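Local atomic coordinates of proline dehydrogenase (PDB entry 4Q71), a protein that probably oxidises proline to glutamate in two steps, joining an FAD-dependent proline dehydrogenase to an NAD(+)-dependent aldehyde dehydrogenase in one chain. Residues E20-L25 with K369-L374; Q188-S193 with D232-S237; A766-A771 with L916-H921. The protein carries 1 engineered substitution. All coordinates share one frame; numbering follows the deposited sequence.

Contact 1 of 3, residues E20-L25 with K369-L374; sequences EIAARL and KAMTDL. With FAD (flavin-adenine dinucleotide), chain C; SO4 (sulfate ion), chain E.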
loop_
_atom_site.group_PDB
_atom_site.type_symbol
_atom_site.label_atom_id
_atom_site.label_comp_id
_atom_site.label_asym_id
_atom_site.label_seq_id
_atom_site.Cartn_x
_atom_site.Cartn_y
_atom_site.Cartn_z
ATOM N N GLU A 20 0.924 -30.586 -17.994
ATOM C CA GLU A 20 0.708 -31.556 -19.068
ATOM C C GLU A 20 -0.070 -32.781 -18.582
ATOM O O GLU A 20 -0.891 -33.342 -19.319
ATOM C CB GLU A 20 2.045 -32.006 -19.686
ATOM C CG GLU A 20 2.783 -30.927 -20.465
ATOM N N ILE A 21 0.219 -33.218 -17.356
ATOM C CA ILE A 21 -0.481 -34.359 -16.760
ATOM C C ILE A 21 -1.921 -33.972 -16.432
ATOM O O ILE A 21 -2.860 -34.721 -16.712
ATOM C CB ILE A 21 0.245 -34.880 -15.483
ATOM C CG1 ILE A 21 1.608 -35.482 -15.858
ATOM C CG2 ILE A 21 -0.595 -35.935 -14.771
ATOM C CD1 ILE A 21 2.545 -35.701 -14.677
ATOM N N ALA A 22 -2.091 -32.789 -15.852
ATOM C CA ALA A 22 -3.418 -32.280 -15.536
ATOM C C ALA A 22 -4.273 -32.111 -16.799
ATOM O O ALA A 22 -5.504 -32.215 -16.748
ATOM C CB ALA A 22 -3.297 -30.965 -14.813
ATOM N N ALA A 23 -3.616 -31.862 -17.928
ATOM C CA ALA A 23 -4.322 -31.632 -19.181
ATOM C C ALA A 23 -5.005 -32.909 -19.652
ATOM O O ALA A 23 -6.024 -32.861 -20.342
ATOM C CB ALA A 23 -3.358 -31.089 -20.257
ATOM N N ARG A 24 -4.434 -34.055 -19.293
ATOM C CA ARG A 24 -5.042 -35.332 -19.647
ATOM C C ARG A 24 -6.006 -35.801 -18.549
ATOM O O ARG A 24 -7.093 -36.295 -18.852
ATOM C CB ARG A 24 -3.969 -36.388 -19.934
ATOM N N LEU A 25 -5.631 -35.601 -17.282
ATOM C CA LEU A 25 -6.427 -36.093 -16.148
ATOM C C LEU A 25 -7.745 -35.348 -15.927
ATOM O O LEU A 25 -8.729 -35.953 -15.516
ATOM C CB LEU A 25 -5.620 -36.042 -14.844
ATOM C CG LEU A 25 -4.323 -36.851 -14.719
ATOM C CD1 LEU A 25 -3.784 -36.717 -13.309
ATOM C CD2 LEU A 25 -4.529 -38.321 -15.081
ATOM N N LYS A 369 -2.531 -31.613 -3.378
ATOM C CA LYS A 369 -3.193 -32.792 -2.866
ATOM C C LYS A 369 -4.251 -33.280 -3.847
ATOM O O LYS A 369 -4.418 -34.495 -4.070
ATOM C CB LYS A 369 -3.835 -32.460 -1.508
ATOM C CG LYS A 369 -4.057 -33.649 -0.563
ATOM C CD LYS A 369 -5.376 -34.328 -0.863
ATOM C CE LYS A 369 -5.773 -35.316 0.214
ATOM N NZ LYS A 369 -7.040 -36.026 -0.209
ATOM N N ALA A 370 -4.952 -32.330 -4.456
ATOM C CA ALA A 370 -6.032 -32.669 -5.370
ATOM C C ALA A 370 -5.503 -33.358 -6.608
ATOM O O ALA A 370 -6.242 -34.109 -7.249
ATOM C CB ALA A 370 -6.838 -31.433 -5.758
ATOM N N MET A 371 -4.245 -33.099 -6.964
ATOM C CA MET A 371 -3.620 -33.809 -8.095
ATOM C C MET A 371 -3.335 -35.262 -7.731
ATOM O O MET A 371 -3.490 -36.165 -8.556
ATOM C CB MET A 371 -2.344 -33.101 -8.588
ATOM C CG MET A 371 -2.606 -31.845 -9.458
ATOM S SD MET A 371 -3.366 -32.240 -11.056
ATOM C CE MET A 371 -2.092 -33.188 -11.918
ATOM N N THR A 372 -2.921 -35.501 -6.497
ATOM C CA THR A 372 -2.750 -36.894 -6.061
ATOM C C THR A 372 -4.076 -37.626 -6.118
ATOM O O THR A 372 -4.157 -38.749 -6.639
ATOM C CB THR A 372 -2.147 -36.988 -4.651
ATOM O OG1 THR A 372 -0.762 -36.632 -4.717
ATOM C CG2 THR A 372 -2.279 -38.406 -4.086
ATOM N N ASP A 373 -5.114 -36.972 -5.600
ATOM C CA ASP A 373 -6.459 -37.549 -5.595
ATOM C C ASP A 373 -6.943 -37.844 -7.007
ATOM O O ASP A 373 -7.539 -38.893 -7.240
ATOM C CB ASP A 373 -7.471 -36.655 -4.853
ATOM C CG ASP A 373 -7.341 -36.732 -3.327
ATOM O OD1 ASP A 373 -6.676 -37.660 -2.795
ATOM O OD2 ASP A 373 -7.927 -35.861 -2.640
ATOM N N LEU A 374 -6.680 -36.936 -7.944
ATOM C CA LEU A 374 -7.011 -37.160 -9.347
ATOM C C LEU A 374 -6.279 -38.365 -9.921
ATOM O O LEU A 374 -6.873 -39.222 -10.590
ATOM C CB LEU A 374 -6.603 -35.967 -10.213
ATOM C CG LEU A 374 -7.599 -34.881 -10.581
ATOM C CD1 LEU A 374 -7.058 -34.171 -11.798
ATOM C CD2 LEU A 374 -8.943 -35.494 -10.874
HETATM P PA FAD C . -5.949 -38.693 2.201
HETATM O O1A FAD C . -6.201 -37.747 3.437
HETATM O O2A FAD C . -6.952 -38.728 1.163
HETATM O O5B FAD C . -4.759 -38.443 1.331
HETATM C C5B FAD C . -3.525 -37.966 1.875
HETATM C C4B FAD C . -2.360 -38.188 0.902
HETATM O O4B FAD C . -2.301 -37.174 -0.049
HETATM C C3B FAD C . -0.999 -38.189 1.533
HETATM O O3B FAD C . -0.675 -39.361 2.195
HETATM C C2B FAD C . -0.107 -37.902 0.373
HETATM O O2B FAD C . 0.230 -39.047 -0.339
HETATM C C1B FAD C . -0.965 -36.995 -0.450
HETATM N N9A FAD C . -0.706 -35.583 -0.333
HETATM C C8A FAD C . -0.849 -34.792 0.801
HETATM N N7A FAD C . -0.547 -33.518 0.505
HETATM C C5A FAD C . -0.196 -33.418 -0.837
HETATM C C6A FAD C . 0.201 -32.395 -1.683
HETATM N N6A FAD C . 0.343 -31.038 -1.214
HETATM N N1A FAD C . 0.472 -32.649 -2.973
HETATM C C2A FAD C . 0.357 -33.888 -3.486
HETATM N N3A FAD C . -0.040 -34.904 -2.683
HETATM C C4A FAD C . -0.308 -34.722 -1.390
HETATM N N1 FAD C . 2.238 -45.513 1.086
HETATM C C2 FAD C . 3.568 -45.696 0.566
HETATM O O2 FAD C . 4.261 -44.599 0.145
HETATM N N3 FAD C . 4.086 -46.974 0.422
HETATM C C4 FAD C . 3.375 -48.065 0.901
HETATM O O4 FAD C . 3.857 -49.322 0.696
HETATM C C4X FAD C . 2.047 -47.897 1.550
HETATM N N5 FAD C . 1.321 -48.963 2.065
HETATM C C5X FAD C . 0.088 -48.727 2.649
HETATM C C6 FAD C . -0.617 -49.826 3.170
HETATM C C7 FAD C . -1.867 -49.615 3.754
HETATM C C7M FAD C . -2.596 -50.808 4.310
HETATM C C8 FAD C . -2.432 -48.345 3.820
HETATM C C8M FAD C . -3.783 -48.151 4.453
HETATM C C9 FAD C . -1.737 -47.242 3.300
HETATM C C9A FAD C . -0.469 -47.429 2.718
HETATM N N10 FAD C . 0.263 -46.314 2.185
HETATM C C10 FAD C . 1.512 -46.562 1.600
HETATM C "C1'" FAD C . -0.251 -44.916 2.129
HETATM C "C2'" FAD C . 0.042 -44.042 3.315
HETATM O "O2'" FAD C . 0.297 -44.876 4.381
HETATM C "C3'" FAD C . -1.209 -43.203 3.598
HETATM O "O3'" FAD C . -2.030 -44.025 4.328
HETATM C "C4'" FAD C . -2.007 -42.733 2.387
HETATM O "O4'" FAD C . -1.214 -42.036 1.484
HETATM C "C5'" FAD C . -3.228 -41.910 2.812
HETATM O "O5'" FAD C . -4.084 -41.694 1.702
HETATM P P FAD C . -5.684 -41.540 1.794
HETATM O O1P FAD C . -6.597 -41.856 0.560
HETATM O O2P FAD C . -5.916 -42.387 3.099
HETATM O O3P FAD C . -5.840 -40.128 2.614
HETATM S S SO4 E . -5.416 -28.511 -2.973
HETATM O O1 SO4 E . -6.620 -27.789 -3.383
HETATM O O2 SO4 E . -4.291 -27.577 -2.877
HETATM O O3 SO4 E . -5.685 -29.152 -1.687
HETATM O O4 SO4 E . -5.084 -29.521 -3.972
#
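Two bends in Met371, chi2 -67° and chi3 -66°, carry its CE across to helix 20-25, where it rests 3.8 Å from Ala22 CB. Leu25 CD1 and Ile21 CG2 both come to the same methyl from one side, each 4.2 Å from Met371 CE. Leu374 CD1 packs 3.9 Å from Leu25 CB. The segment axes stay 11.2 Å apart and cross at 49°, suiting a long methionine laid against a small alanine.

The opposite flank of residues 369-374 serves the cofactor. Thr372 OG1 donates to the adenine nitrogen FAD N3A at 2.8 Å. Lys369 folds its chain past the adenine, CG beside FAD C8A, and NZ binds the phosphate oxygen FAD O2A at 3.0 Å. Lys369 NZ also makes a salt bridge to Asp373 OD2, at 2.6 Å, on its syn lone pair, while Lys344 holds OD1. With a methionine in place of Lys369, the FAD phosphate would probably lose a positive partner and Asp373 OD2 its mate. Ala370 N donates to a sulfate ion, probably from the crystallisation liquor, that Arg368 also binds. A helix lined with apolar residues on one side and cofactor ligands on the other forms part of the FAD site of the proline dehydrogenase barrel.

Contact 2 of 3, residues Q188-S193 with D232-S237; sequences QKTRYS and DRPGIS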
loop_
_atom_site.group_PDB
_atom_site.type_symbol
_atom_site.label_atom_id
_atom_site.label_comp_id
_atom_site.label_asym_id
_atom_site.label_seq_id
_atom_site.Cartn_x
_atom_site.Cartn_y
_atom_site.Cartn_z
ATOM N N GLN A 188 -8.538 -70.759 15.232
ATOM C CA GLN A 188 -9.124 -69.667 14.448
ATOM C C GLN A 188 -8.141 -68.981 13.480
ATOM O O GLN A 188 -6.916 -69.120 13.605
ATOM C CB GLN A 188 -9.767 -68.627 15.369
ATOM C CG GLN A 188 -10.835 -69.191 16.281
ATOM C CD GLN A 188 -11.762 -68.117 16.811
ATOM O OE1 GLN A 188 -11.640 -66.945 16.449
ATOM N NE2 GLN A 188 -12.703 -68.512 17.665
ATOM N N LYS A 189 -8.699 -68.267 12.500
ATOM C CA LYS A 189 -7.918 -67.463 11.558
ATOM C C LYS A 189 -7.734 -66.052 12.089
ATOM O O LYS A 189 -8.601 -65.540 12.804
ATOM C CB LYS A 189 -8.629 -67.387 10.201
ATOM N N THR A 190 -6.610 -65.424 11.738
ATOM C CA THR A 190 -6.368 -64.027 12.117
ATOM C C THR A 190 -7.266 -63.124 11.270
ATOM O O THR A 190 -7.377 -63.302 10.050
ATOM C CB THR A 190 -4.860 -63.606 12.025
ATOM O OG1 THR A 190 -4.688 -62.276 12.541
ATOM C CG2 THR A 190 -4.352 -63.656 10.583
ATOM N N ARG A 191 -7.927 -62.169 11.918
ATOM C CA ARG A 191 -8.796 -61.253 11.188
ATOM C C ARG A 191 -7.979 -60.087 10.623
ATOM O O ARG A 191 -8.546 -59.076 10.208
ATOM C CB ARG A 191 -9.930 -60.740 12.087
ATOM N N TYR A 192 -6.653 -60.230 10.605
ATOM C CA TYR A 192 -5.771 -59.146 10.171
ATOM C C TYR A 192 -4.574 -59.588 9.340
ATOM O O TYR A 192 -3.964 -60.621 9.596
ATOM C CB TYR A 192 -5.283 -58.335 11.381
ATOM C CG TYR A 192 -6.405 -57.878 12.285
ATOM C CD1 TYR A 192 -7.181 -56.778 11.955
ATOM C CD2 TYR A 192 -6.690 -58.553 13.470
ATOM C CE1 TYR A 192 -8.223 -56.355 12.779
ATOM C CE2 TYR A 192 -7.728 -58.140 14.301
ATOM C CZ TYR A 192 -8.488 -57.039 13.949
ATOM O OH TYR A 192 -9.513 -56.622 14.764
ATOM N N SER A 193 -4.231 -58.803 8.330
ATOM C CA SER A 193 -2.947 -58.991 7.683
ATOM C C SER A 193 -1.892 -58.172 8.459
ATOM O O SER A 193 -2.242 -57.272 9.250
ATOM C CB SER A 193 -3.031 -58.578 6.213
ATOM O OG SER A 193 -3.923 -59.431 5.512
ATOM N N ASP A 232 -9.223 -64.287 -0.155
ATOM C CA ASP A 232 -9.675 -64.380 1.235
ATOM C C ASP A 232 -8.688 -65.124 2.138
ATOM O O ASP A 232 -9.060 -66.068 2.846
ATOM C CB ASP A 232 -11.072 -65.026 1.296
ATOM C CG ASP A 232 -11.813 -64.715 2.592
ATOM O OD1 ASP A 232 -11.447 -63.740 3.299
ATOM O OD2 ASP A 232 -12.771 -65.455 2.907
ATOM N N ARG A 233 -7.424 -64.718 2.068
ATOM C CA ARG A 233 -6.354 -65.207 2.938
ATOM C C ARG A 233 -5.511 -64.015 3.403
ATOM O O ARG A 233 -5.484 -62.990 2.732
ATOM C CB ARG A 233 -5.476 -66.226 2.192
ATOM C CG ARG A 233 -6.240 -67.475 1.758
ATOM C CD ARG A 233 -5.361 -68.485 1.038
ATOM N NE ARG A 233 -4.411 -69.185 1.910
ATOM C CZ ARG A 233 -4.750 -70.132 2.788
ATOM N NH1 ARG A 233 -3.818 -70.748 3.515
ATOM N NH2 ARG A 233 -6.025 -70.476 2.931
ATOM N N PRO A 234 -4.826 -64.147 4.552
ATOM C CA PRO A 234 -4.101 -62.990 5.091
ATOM C C PRO A 234 -2.896 -62.637 4.246
ATOM O O PRO A 234 -2.396 -63.456 3.458
ATOM C CB PRO A 234 -3.619 -63.474 6.471
ATOM C CG PRO A 234 -4.446 -64.708 6.785
ATOM C CD PRO A 234 -4.720 -65.327 5.435
ATOM N N GLY A 235 -2.444 -61.402 4.407
ATOM C CA GLY A 235 -1.252 -60.935 3.736
ATOM C C GLY A 235 -0.166 -60.458 4.689
ATOM O O GLY A 235 -0.385 -60.254 5.901
ATOM N N ILE A 236 1.017 -60.276 4.130
ATOM C CA ILE A 236 2.107 -59.680 4.863
ATOM C C ILE A 236 2.741 -58.608 3.996
ATOM O O ILE A 236 2.905 -58.791 2.785
ATOM C CB ILE A 236 3.160 -60.744 5.312
ATOM C CG1 ILE A 236 4.220 -60.115 6.214
ATOM C CG2 ILE A 236 3.814 -61.435 4.102
ATOM C CD1 ILE A 236 5.203 -61.144 6.802
ATOM N N SER A 237 3.073 -57.478 4.613
ATOM C CA SER A 237 3.765 -56.399 3.920
ATOM C C SER A 237 5.240 -56.408 4.267
ATOM O O SER A 237 5.615 -56.562 5.445
ATOM C CB SER A 237 3.175 -55.028 4.279
ATOM O OG SER A 237 2.006 -54.770 3.536
#
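Ser193 and Gly235 begin two neighbouring parallel strands of the proline dehydrogenase barrel, 193-196 and 235-238, which helix 204-222 joins in a beta-alpha-beta unit. At this N-terminal end of the strands the pairing starts with a side chain: Gly235 N donates to Ser193 OG at 2.7 Å, with an N-H...O angle of 160°. Ser193 sets OG anti to its own carbonyl carbon (chi1 -65°), which turns the hydroxyl onto the next strand. A serine fits because its short arm can meet a main-chain N-H, and its OG is also gripped by Arg441 NH1. The CA atoms of Ser193 and Gly235 lie 4.7 Å apart, ordinary strand spacing, and a side chain on Gly235 would start close to Ser193 OG. Farther along, Ser237 OG is hydrogen-bonded to Arg341 NH2, of a residue that binds FAD.

Just before the strands the contact turns apolar. The methyl CG2 of Thr190 lies 3.9 Å from Pro234 CG, the two side chains crossing at a slant. Proline brings a rigid, greasy ring and has no N-H to satisfy. Thr190 OG1 meanwhile receives a weak bond from Tyr192 N, at 3.4 Å.

Ile221 of helix 204-222 touches both Thr190 and Pro234 and so closes over their junction. Strand 440-448 pairs with the other side of Ser193 through Thr442 and Ala444, while Asn276, the first residue of strand 276-279, bonds to the backbone of Pro234.

Contact 3 of 3, residues A766-A771 with L916-H921; sequences AMIADA and LTLGVH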
loop_
_atom_site.group_PDB
_atom_site.type_symbol
_atom_site.label_atom_id
_atom_site.label_comp_id
_atom_site.label_asym_id
_atom_site.label_seq_id
_atom_site.Cartn_x
_atom_site.Cartn_y
_atom_site.Cartn_z
ATOM N N ALA A 766 32.326 -32.312 17.585
ATOM C CA ALA A 766 31.613 -33.289 18.386
ATOM C C ALA A 766 30.177 -33.415 17.934
ATOM O O ALA A 766 29.646 -32.547 17.236
ATOM C CB ALA A 766 31.660 -32.931 19.867
ATOM N N MET A 767 29.556 -34.505 18.358
ATOM C CA MET A 767 28.121 -34.692 18.248
ATOM C C MET A 767 27.574 -35.240 19.576
ATOM O O MET A 767 28.212 -36.083 20.213
ATOM C CB MET A 767 27.785 -35.636 17.097
ATOM C CG MET A 767 26.309 -35.989 17.060
ATOM S SD MET A 767 25.952 -37.191 15.780
ATOM C CE MET A 767 26.370 -36.280 14.271
ATOM N N ILE A 768 26.416 -34.737 19.997
ATOM C CA ILE A 768 25.751 -35.200 21.222
ATOM C C ILE A 768 24.424 -35.858 20.866
ATOM O O ILE A 768 23.568 -35.246 20.215
ATOM C CB ILE A 768 25.495 -34.040 22.213
ATOM C CG1 ILE A 768 26.794 -33.278 22.502
ATOM C CG2 ILE A 768 24.880 -34.550 23.526
ATOM C CD1 ILE A 768 26.601 -32.048 23.407
ATOM N N ALA A 769 24.274 -37.127 21.229
ATOM C CA ALA A 769 23.026 -37.853 20.968
ATOM C C ALA A 769 22.426 -38.350 22.277
ATOM O O ALA A 769 23.097 -39.087 23.003
ATOM C CB ALA A 769 23.281 -39.050 19.997
ATOM N N ASP A 770 21.177 -37.980 22.578
ATOM C CA ASP A 770 20.509 -38.511 23.784
ATOM C C ASP A 770 19.570 -39.693 23.483
ATOM O O ASP A 770 19.474 -40.125 22.331
ATOM C CB ASP A 770 19.833 -37.386 24.620
ATOM C CG ASP A 770 18.539 -36.837 24.000
ATOM O OD1 ASP A 770 17.879 -37.495 23.167
ATOM O OD2 ASP A 770 18.161 -35.703 24.369
ATOM N N ALA A 771 18.882 -40.220 24.496
ATOM C CA ALA A 771 18.107 -41.445 24.293
ATOM C C ALA A 771 16.769 -41.220 23.613
ATOM O O ALA A 771 16.031 -42.186 23.357
ATOM C CB ALA A 771 17.912 -42.196 25.600
ATOM N N LEU A 916 34.158 -25.413 15.472
ATOM C CA LEU A 916 33.693 -25.383 14.087
ATOM C C LEU A 916 32.249 -25.881 13.952
ATOM O O LEU A 916 31.319 -25.080 13.824
ATOM C CB LEU A 916 34.654 -26.158 13.179
ATOM C CG LEU A 916 34.400 -26.077 11.669
ATOM C CD1 LEU A 916 34.251 -24.618 11.194
ATOM C CD2 LEU A 916 35.558 -26.736 10.942
ATOM N N THR A 917 32.049 -27.194 13.990
ATOM C CA THR A 917 30.691 -27.739 13.926
ATOM C C THR A 917 30.328 -28.556 15.173
ATOM O O THR A 917 31.194 -29.156 15.839
ATOM C CB THR A 917 30.466 -28.632 12.678
ATOM O OG1 THR A 917 31.452 -29.677 12.657
ATOM C CG2 THR A 917 30.578 -27.823 11.413
ATOM N N LEU A 918 29.031 -28.600 15.454
ATOM C CA LEU A 918 28.498 -29.405 16.531
ATOM C C LEU A 918 27.172 -30.023 16.104
ATOM O O LEU A 918 26.288 -29.323 15.596
ATOM C CB LEU A 918 28.286 -28.556 17.789
ATOM C CG LEU A 918 27.531 -29.325 18.882
ATOM C CD1 LEU A 918 28.478 -30.274 19.614
ATOM C CD2 LEU A 918 26.853 -28.388 19.861
ATOM N N GLY A 919 27.043 -31.338 16.296
ATOM C CA GLY A 919 25.776 -32.015 16.057
ATOM C C GLY A 919 25.011 -32.280 17.352
ATOM O O GLY A 919 25.619 -32.608 18.369
ATOM N N VAL A 920 23.683 -32.153 17.310
ATOM C CA VAL A 920 22.827 -32.402 18.470
ATOM C C VAL A 920 21.635 -33.249 18.044
ATOM O O VAL A 920 20.882 -32.851 17.141
ATOM C CB VAL A 920 22.258 -31.095 19.094
ATOM C CG1 VAL A 920 21.427 -31.417 20.349
ATOM C CG2 VAL A 920 23.363 -30.115 19.425
ATOM N N HIS A 921 21.450 -34.399 18.695
ATOM C CA HIS A 921 20.380 -35.321 18.311
ATOM C C HIS A 921 19.489 -35.642 19.498
ATOM O O HIS A 921 19.916 -36.271 20.466
ATOM C CB HIS A 921 20.970 -36.573 17.650
ATOM C CG HIS A 921 21.691 -36.263 16.377
ATOM N ND1 HIS A 921 21.130 -36.474 15.134
ATOM C CD2 HIS A 921 22.885 -35.660 16.157
ATOM C CE1 HIS A 921 21.968 -36.055 14.202
ATOM N NE2 HIS A 921 23.040 -35.559 14.795
HETATM O O HOH W 1 31.990 -29.623 18.381
#
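Met767 and His921 make the closest side-chain approach between the parallel strands 766-769 and 917-921. The thioether lies obliquely to the imidazole: SD is 4.0 Å from the centroid of the His921 ring, 48° off its normal, and the methyl CE reaches 3.4 Å from His921 NE2. Met767 gets there with CG anti to its backbone N (chi1 173°) and a bend only at the last torsion, which brings CE over Gly919. That strand position bears no CB, which is why glycine suits it: a larger residue's CB would crowd the methyl.

Beneath this pair the backbones are bonded in parallel register. Gly919 N binds Ala766 O at 3.0 Å, and Gly919 O receives Ile768 N at 2.8 Å. Ile768 O then takes His921 N at 2.7 Å, nearly in line with its C=O, and Asp770 N closes the series on His921 O. Asp770 spends its carboxylate on Thr772 and Ser922, fixing the turn where the strands end.

The other end is looser. Ala766 N and Thr917 O stand 3.8 Å apart, and a water fills in, accepting from the nitrogen and donating to the oxygen at 2.7 Å. Even so the surroundings are buried, and Thr917 OG1 bonds to Ser795 O, next to the predicted active-site Cys794. Nearby, Leu918 CD1 touches Ala766 CB more lightly, at 4.2 Å.

Ala766, Ile768, Leu918 and Val920 share one face of the sheet, where their aliphatic side chains meet helices 902-911 and 925-934. Within the sheet, strand 797-803 pairs with the far edge of 765-769, and strand 939-942 flanks 917-921, which places this pair inside the aldehyde dehydrogenase fold.

In the fold
Contacts 1 and 2 belong to the half of the chain that holds FAD, and along the sequence contact 2 is nested within the loop that contact 1 closes. They approach the cofactor differently: contact 1 binds its adenine and phosphate directly, whereas the side chain of Ser193 in contact 2 stays about 8 Å from it. Their centres lie 34 Å apart. Contact 3 follows both in sequence, in the aldehyde dehydrogenase part, with its centre 43 Å from each of theirs and on the other side of the chain's centre from contact 1. There the Thr917 side chain is about 7 Å from that of the predicted catalytic Cys794, so contacts 1 and 2 are tied to the FAD-binding barrel and contact 3 to the neighbourhood of the second active site.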